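6-phosphofructokinase subunit beta (Saccharomyces cerevisiae, PDB 3O8O) catalyses the ATP-dependent phosphorylation of fructose 6-phosphate to fructose 1,6-bisphosphate, the first committing step of glycolysis, as an allosterically regulated enzyme. Local coordinates at residues R438-R443 with Q481-D486; M475-F480 with E508-F513. One frame throughout, in Å; residues are numbered along the deposited sequence.

Interaction 1 of 2, residues R438-R443 with Q481-D486; sequences RHESVR and QKYEFD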
loop_
_atom_site.group_PDB
_atom_site.type_symbol
_atom_site.label_atom_id
_atom_site.label_comp_id
_atom_site.label_asym_id
_atom_site.label_seq_id
_atom_site.Cartn_x
_atom_site.Cartn_y
_atom_site.Cartn_z
ATOM N N ARG B 438 28.021 -8.594 20.453
ATOM C CA ARG B 438 27.253 -8.126 21.602
ATOM C C ARG B 438 27.095 -9.062 22.806
ATOM O O ARG B 438 26.719 -8.596 23.887
ATOM C CB ARG B 438 25.872 -7.649 21.149
ATOM N N HIS B 439 27.370 -10.356 22.644
ATOM C CA HIS B 439 27.247 -11.279 23.773
ATOM C C HIS B 439 28.277 -12.390 23.803
ATOM O O HIS B 439 28.061 -13.386 24.499
ATOM C CB HIS B 439 25.875 -11.944 23.804
ATOM C CG HIS B 439 24.738 -10.982 23.857
ATOM N ND1 HIS B 439 24.727 -9.887 24.694
ATOM C CD2 HIS B 439 23.558 -10.962 23.193
ATOM C CE1 HIS B 439 23.588 -9.232 24.541
ATOM N NE2 HIS B 439 22.860 -9.864 23.635
ATOM N N GLU B 440 29.377 -12.242 23.061
ATOM C CA GLU B 440 30.397 -13.286 23.031
ATOM C C GLU B 440 29.625 -14.626 23.087
ATOM O O GLU B 440 29.661 -15.367 24.070
ATOM C CB GLU B 440 31.339 -13.128 24.240
ATOM C CG GLU B 440 32.385 -14.234 24.364
ATOM C CD GLU B 440 33.266 -14.094 25.583
ATOM O OE1 GLU B 440 32.725 -13.914 26.697
ATOM O OE2 GLU B 440 34.500 -14.180 25.418
ATOM N N SER B 441 28.908 -14.930 22.020
ATOM C CA SER B 441 28.109 -16.144 22.004
ATOM C C SER B 441 28.781 -17.452 21.560
ATOM O O SER B 441 28.104 -18.319 20.993
ATOM C CB SER B 441 26.882 -15.902 21.139
ATOM O OG SER B 441 27.290 -15.513 19.840
ATOM N N VAL B 442 30.082 -17.619 21.810
ATOM C CA VAL B 442 30.726 -18.861 21.392
ATOM C C VAL B 442 30.364 -19.988 22.362
ATOM O O VAL B 442 30.217 -19.756 23.552
ATOM C CB VAL B 442 32.255 -18.704 21.304
ATOM C CG1 VAL B 442 32.885 -20.033 20.932
ATOM C CG2 VAL B 442 32.610 -17.668 20.256
ATOM N N ARG B 443 30.173 -21.195 21.835
ATOM C CA ARG B 443 29.838 -22.356 22.656
ATOM C C ARG B 443 30.455 -23.603 22.068
ATOM O O ARG B 443 30.773 -23.655 20.876
ATOM C CB ARG B 443 28.324 -22.588 22.756
ATOM C CG ARG B 443 27.745 -22.222 24.089
ATOM C CD ARG B 443 27.980 -20.745 24.263
ATOM N NE ARG B 443 27.551 -20.215 25.537
ATOM C CZ ARG B 443 27.390 -18.924 25.806
ATOM N NH1 ARG B 443 27.612 -17.993 24.883
ATOM N NH2 ARG B 443 27.014 -18.571 27.023
ATOM N N GLN B 481 40.393 -14.473 17.542
ATOM C CA GLN B 481 41.753 -14.687 18.029
ATOM C C GLN B 481 41.679 -15.348 19.399
ATOM O O GLN B 481 42.356 -16.353 19.655
ATOM C CB GLN B 481 42.478 -13.352 18.153
ATOM C CG GLN B 481 43.932 -13.500 18.487
ATOM C CD GLN B 481 44.566 -12.187 18.849
ATOM O OE1 GLN B 481 45.789 -12.103 19.018
ATOM N NE2 GLN B 481 43.739 -11.141 18.981
ATOM N N LYS B 482 40.833 -14.782 20.264
ATOM C CA LYS B 482 40.655 -15.302 21.605
ATOM C C LYS B 482 40.376 -16.787 21.616
ATOM O O LYS B 482 41.032 -17.526 22.314
ATOM C CB LYS B 482 39.530 -14.590 22.340
ATOM C CG LYS B 482 39.137 -15.339 23.593
ATOM C CD LYS B 482 38.147 -14.586 24.467
ATOM C CE LYS B 482 37.831 -15.408 25.727
ATOM N NZ LYS B 482 37.063 -14.638 26.734
ATOM N N TYR B 483 39.405 -17.246 20.850
ATOM C CA TYR B 483 39.131 -18.668 20.864
ATOM C C TYR B 483 40.042 -19.464 19.945
ATOM O O TYR B 483 39.983 -20.686 19.924
ATOM C CB TYR B 483 37.669 -18.918 20.529
ATOM C CG TYR B 483 36.743 -18.447 21.626
ATOM C CD1 TYR B 483 36.489 -17.085 21.820
ATOM C CD2 TYR B 483 36.147 -19.363 22.492
ATOM C CE1 TYR B 483 35.667 -16.651 22.843
ATOM C CE2 TYR B 483 35.327 -18.943 23.523
ATOM C CZ TYR B 483 35.087 -17.587 23.693
ATOM O OH TYR B 483 34.258 -17.173 24.713
ATOM N N GLU B 484 40.897 -18.770 19.205
ATOM C CA GLU B 484 41.829 -19.432 18.301
ATOM C C GLU B 484 41.102 -20.366 17.324
ATOM O O GLU B 484 41.185 -21.597 17.423
ATOM N N PHE B 485 40.382 -19.779 16.380
ATOM C CA PHE B 485 39.671 -20.570 15.395
ATOM C C PHE B 485 40.611 -20.767 14.226
ATOM O O PHE B 485 41.115 -19.795 13.670
ATOM C CB PHE B 485 38.407 -19.834 14.922
ATOM C CG PHE B 485 37.341 -19.672 15.993
ATOM C CD1 PHE B 485 36.982 -20.757 16.819
ATOM C CD2 PHE B 485 36.664 -18.453 16.141
ATOM C CE1 PHE B 485 35.970 -20.639 17.768
ATOM C CE2 PHE B 485 35.648 -18.324 17.090
ATOM C CZ PHE B 485 35.298 -19.421 17.906
ATOM N N ASP B 486 40.866 -22.018 13.859
ATOM C CA ASP B 486 41.743 -22.311 12.722
ATOM C C ASP B 486 40.947 -22.121 11.432
ATOM O O ASP B 486 41.492 -21.749 10.384
#

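Interaction 2 of 2, residues M475-F480 with E508-F513; sequences MIAYYF and ESYPAF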
loop_
_atom_site.group_PDB
_atom_site.type_symbol
_atom_site.label_atom_id
_atom_site.label_comp_id
_atom_site.label_asym_id
_atom_site.label_seq_id
_atom_site.Cartn_x
_atom_site.Cartn_y
_atom_site.Cartn_z
ATOM N N MET B 475 35.492 -6.413 17.471
ATOM C CA MET B 475 35.000 -7.371 18.441
ATOM C C MET B 475 34.967 -8.774 17.859
ATOM O O MET B 475 35.186 -9.766 18.570
ATOM C CB MET B 475 33.590 -6.990 18.898
ATOM C CG MET B 475 33.537 -5.930 19.974
ATOM S SD MET B 475 34.364 -6.486 21.482
ATOM C CE MET B 475 33.085 -7.512 22.277
ATOM N N ILE B 476 34.677 -8.862 16.568
ATOM C CA ILE B 476 34.610 -10.161 15.923
ATOM C C ILE B 476 35.999 -10.776 15.938
ATOM O O ILE B 476 36.223 -11.814 16.570
ATOM C CB ILE B 476 34.158 -10.053 14.447
ATOM C CG1 ILE B 476 32.879 -9.209 14.336
ATOM C CG2 ILE B 476 33.942 -11.461 13.878
ATOM C CD1 ILE B 476 31.673 -9.814 15.065
ATOM N N ALA B 477 36.917 -10.110 15.233
ATOM C CA ALA B 477 38.304 -10.541 15.116
ATOM C C ALA B 477 38.850 -10.886 16.488
ATOM O O ALA B 477 39.499 -11.929 16.656
ATOM C CB ALA B 477 39.140 -9.438 14.474
ATOM N N TYR B 478 38.576 -10.012 17.460
ATOM C CA TYR B 478 39.026 -10.213 18.829
ATOM C C TYR B 478 38.642 -11.598 19.325
ATOM O O TYR B 478 39.504 -12.452 19.523
ATOM C CB TYR B 478 38.424 -9.167 19.754
ATOM C CG TYR B 478 38.721 -9.436 21.213
ATOM C CD1 TYR B 478 40.017 -9.297 21.717
ATOM C CD2 TYR B 478 37.709 -9.852 22.087
ATOM C CE1 TYR B 478 40.302 -9.565 23.057
ATOM C CE2 TYR B 478 37.979 -10.123 23.426
ATOM C CZ TYR B 478 39.279 -9.977 23.911
ATOM O OH TYR B 478 39.556 -10.238 25.243
ATOM N N TYR B 479 37.350 -11.820 19.532
ATOM C CA TYR B 479 36.880 -13.113 20.000
ATOM C C TYR B 479 37.443 -14.244 19.161
ATOM O O TYR B 479 37.759 -15.320 19.670
ATOM C CB TYR B 479 35.366 -13.160 19.954
ATOM C CG TYR B 479 34.715 -12.405 21.077
ATOM C CD1 TYR B 479 34.959 -12.754 22.403
ATOM C CD2 TYR B 479 33.813 -11.377 20.822
ATOM C CE1 TYR B 479 34.315 -12.104 23.450
ATOM C CE2 TYR B 479 33.161 -10.725 21.862
ATOM C CZ TYR B 479 33.414 -11.098 23.175
ATOM O OH TYR B 479 32.736 -10.495 24.215
ATOM N N PHE B 480 37.565 -14.001 17.867
ATOM C CA PHE B 480 38.106 -15.016 16.975
ATOM C C PHE B 480 39.473 -15.443 17.504
ATOM O O PHE B 480 39.680 -16.620 17.866
ATOM C CB PHE B 480 38.240 -14.449 15.557
ATOM C CG PHE B 480 37.253 -15.024 14.579
ATOM C CD1 PHE B 480 35.962 -15.343 14.979
ATOM C CD2 PHE B 480 37.616 -15.229 13.250
ATOM C CE1 PHE B 480 35.051 -15.855 14.081
ATOM C CE2 PHE B 480 36.702 -15.742 12.339
ATOM C CZ PHE B 480 35.417 -16.056 12.755
ATOM N N GLU B 508 43.921 -8.727 5.721
ATOM C CA GLU B 508 44.981 -7.803 6.069
ATOM C C GLU B 508 44.212 -6.690 6.778
ATOM O O GLU B 508 43.307 -6.098 6.201
ATOM C CB GLU B 508 45.691 -7.414 4.747
ATOM C CG GLU B 508 45.901 -5.962 4.315
ATOM C CD GLU B 508 44.717 -5.043 4.493
ATOM O OE1 GLU B 508 43.808 -5.004 3.621
ATOM O OE2 GLU B 508 44.722 -4.351 5.537
ATOM N N SER B 509 44.528 -6.502 8.061
ATOM C CA SER B 509 43.907 -5.506 8.952
ATOM C C SER B 509 43.499 -6.209 10.243
ATOM O O SER B 509 43.450 -5.612 11.308
ATOM C CB SER B 509 42.668 -4.864 8.318
ATOM O OG SER B 509 42.680 -3.452 8.480
ATOM N N TYR B 510 43.194 -7.490 10.129
ATOM C CA TYR B 510 42.815 -8.306 11.276
ATOM C C TYR B 510 43.285 -9.726 10.947
ATOM O O TYR B 510 42.540 -10.517 10.372
ATOM C CB TYR B 510 41.292 -8.307 11.464
ATOM C CG TYR B 510 40.673 -6.972 11.835
ATOM C CD1 TYR B 510 40.288 -6.701 13.154
ATOM C CD2 TYR B 510 40.447 -5.991 10.867
ATOM C CE1 TYR B 510 39.694 -5.490 13.498
ATOM C CE2 TYR B 510 39.853 -4.771 11.203
ATOM C CZ TYR B 510 39.482 -4.527 12.519
ATOM O OH TYR B 510 38.920 -3.314 12.853
ATOM N N PRO B 511 44.532 -10.068 11.306
ATOM C CA PRO B 511 45.082 -11.399 11.030
ATOM C C PRO B 511 44.315 -12.616 11.574
ATOM O O PRO B 511 44.690 -13.756 11.277
ATOM C CB PRO B 511 46.493 -11.301 11.594
ATOM C CG PRO B 511 46.290 -10.411 12.775
ATOM C CD PRO B 511 45.449 -9.305 12.170
ATOM N N ALA B 512 43.257 -12.393 12.360
ATOM C CA ALA B 512 42.469 -13.514 12.902
ATOM C C ALA B 512 41.624 -14.176 11.805
ATOM O O ALA B 512 41.177 -15.321 11.936
ATOM C CB ALA B 512 41.563 -13.034 14.041
ATOM N N PHE B 513 41.420 -13.431 10.721
ATOM C CA PHE B 513 40.646 -13.889 9.577
ATOM C C PHE B 513 41.561 -14.501 8.528
ATOM O O PHE B 513 41.113 -14.910 7.459
ATOM C CB PHE B 513 39.878 -12.710 8.973
ATOM C CG PHE B 513 38.981 -12.008 9.955
ATOM C CD1 PHE B 513 38.301 -12.734 10.933
ATOM C CD2 PHE B 513 38.789 -10.632 9.885
ATOM C CE1 PHE B 513 37.443 -12.107 11.824
ATOM C CE2 PHE B 513 37.927 -9.988 10.778
ATOM C CZ PHE B 513 37.254 -10.731 11.747
#

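Interaction 1 of 2, residues R438-R443 with Q481-D486
Glu-440 reaches across to Lys-482 and Tyr-483 with a single carboxylate oxygen. Glu-440 OE2 lies 2.9 Å from Lys-482 NZ in a hydrogen-bonded salt bridge, the two side chains crossing at about a right angle. Tyr-483 OH also points at this oxygen, donating a weak hydrogen bond to Glu-440 OE2 at 3.1 Å, with the carboxylate turned 89° from the ring plane. OE2 is crowded by another atom of the model, so the details of both polar links are doubtful. With CG anti to the backbone N (chi1 176°) and the rest of the chain extended, Glu-440 reaches out from the turn between helix 432-439 and strand 442-444. That strand is an edge of the mixed sheet in the regulatory phosphofructokinase domain, pairing antiparallel with strand 425-429, and helix 473-483 ends beside it before the chain enters strand 487-492. The apolar contacts centre on Val-442. Val-442 CB makes a CH-pi contact over one face of Tyr-483, 4.0 Å from the ring centroid, while Val-442 CG1 lies 3.7 Å from Tyr-483 CD2. The same methyl, Val-442 CG1, meets the edge of Phe-485 tip to tip, 3.9 Å from Phe-485 CZ.

Interaction 2 of 2, residues M475-F480 with E508-F513
Ala-477, on helix 473-483, brings its CA within 5.6 Å of the CA of Ala-512, which sits in the 3-10 turn 511-513 where Phe-513 N bonds back to Tyr-510 O at 3.1 Å. The small alanines let the two backbones come this near, and larger side chains close in around them. Phe-513 packs against three residues of the helix. Its chi1 of -56° sets CG anti to the carbonyl carbon. At the far end of the ring, Phe-513 CZ lies 3.5 Å from Ala-477 CA. One edge of this ring, at CD1 and CE1, is directed at the face of Phe-480 in an offset edge-to-face pair, with centroids 5.3 Å apart and planes at 76°. Ile-476 adds its CG2 methyl at the ring edge, 4.0 Å from Phe-513 CZ, its side chain crossing the phenyl group at about a right angle. An alanine in place of Phe-513 would probably cost Phe-480 the ring edge directed at its face and open a gap beside Ile-476 and Ala-477. On the remaining flanks, Ala-512 CB rests 3.9 Å from Phe-480 CB, and Ala-477 CB meets Tyr-510 at CD1, 3.2 Å away. The contact thus fastens the loop between helix 494-504 and strand 519-521 to one side of helix 473-483; Ile-476 also touches Leu-436 and Ala-437 of helix 432-439, and Phe-480 makes a second edge-to-face pair with Phe-485, just ahead of strand 487-492.

Overall arrangement
Both interactions use helix 473-483 of the regulatory domain and lie away from its annotated ligand sites, their centres about 10 Å apart. Interaction 1 takes the end of the helix and the residues after it, partly at the surface, and combines a charged, solvent-side link with an apolar patch against an edge strand. Interaction 2 uses the preceding turns of the same helix, is buried, and is wholly apolar across its segments, joining the helix to a loop instead of the sheet. Phe-480 and Phe-485 connect the two, so that the apolar side chains run on from residues 508-513 toward Val-442. Along the sequence their segments alternate.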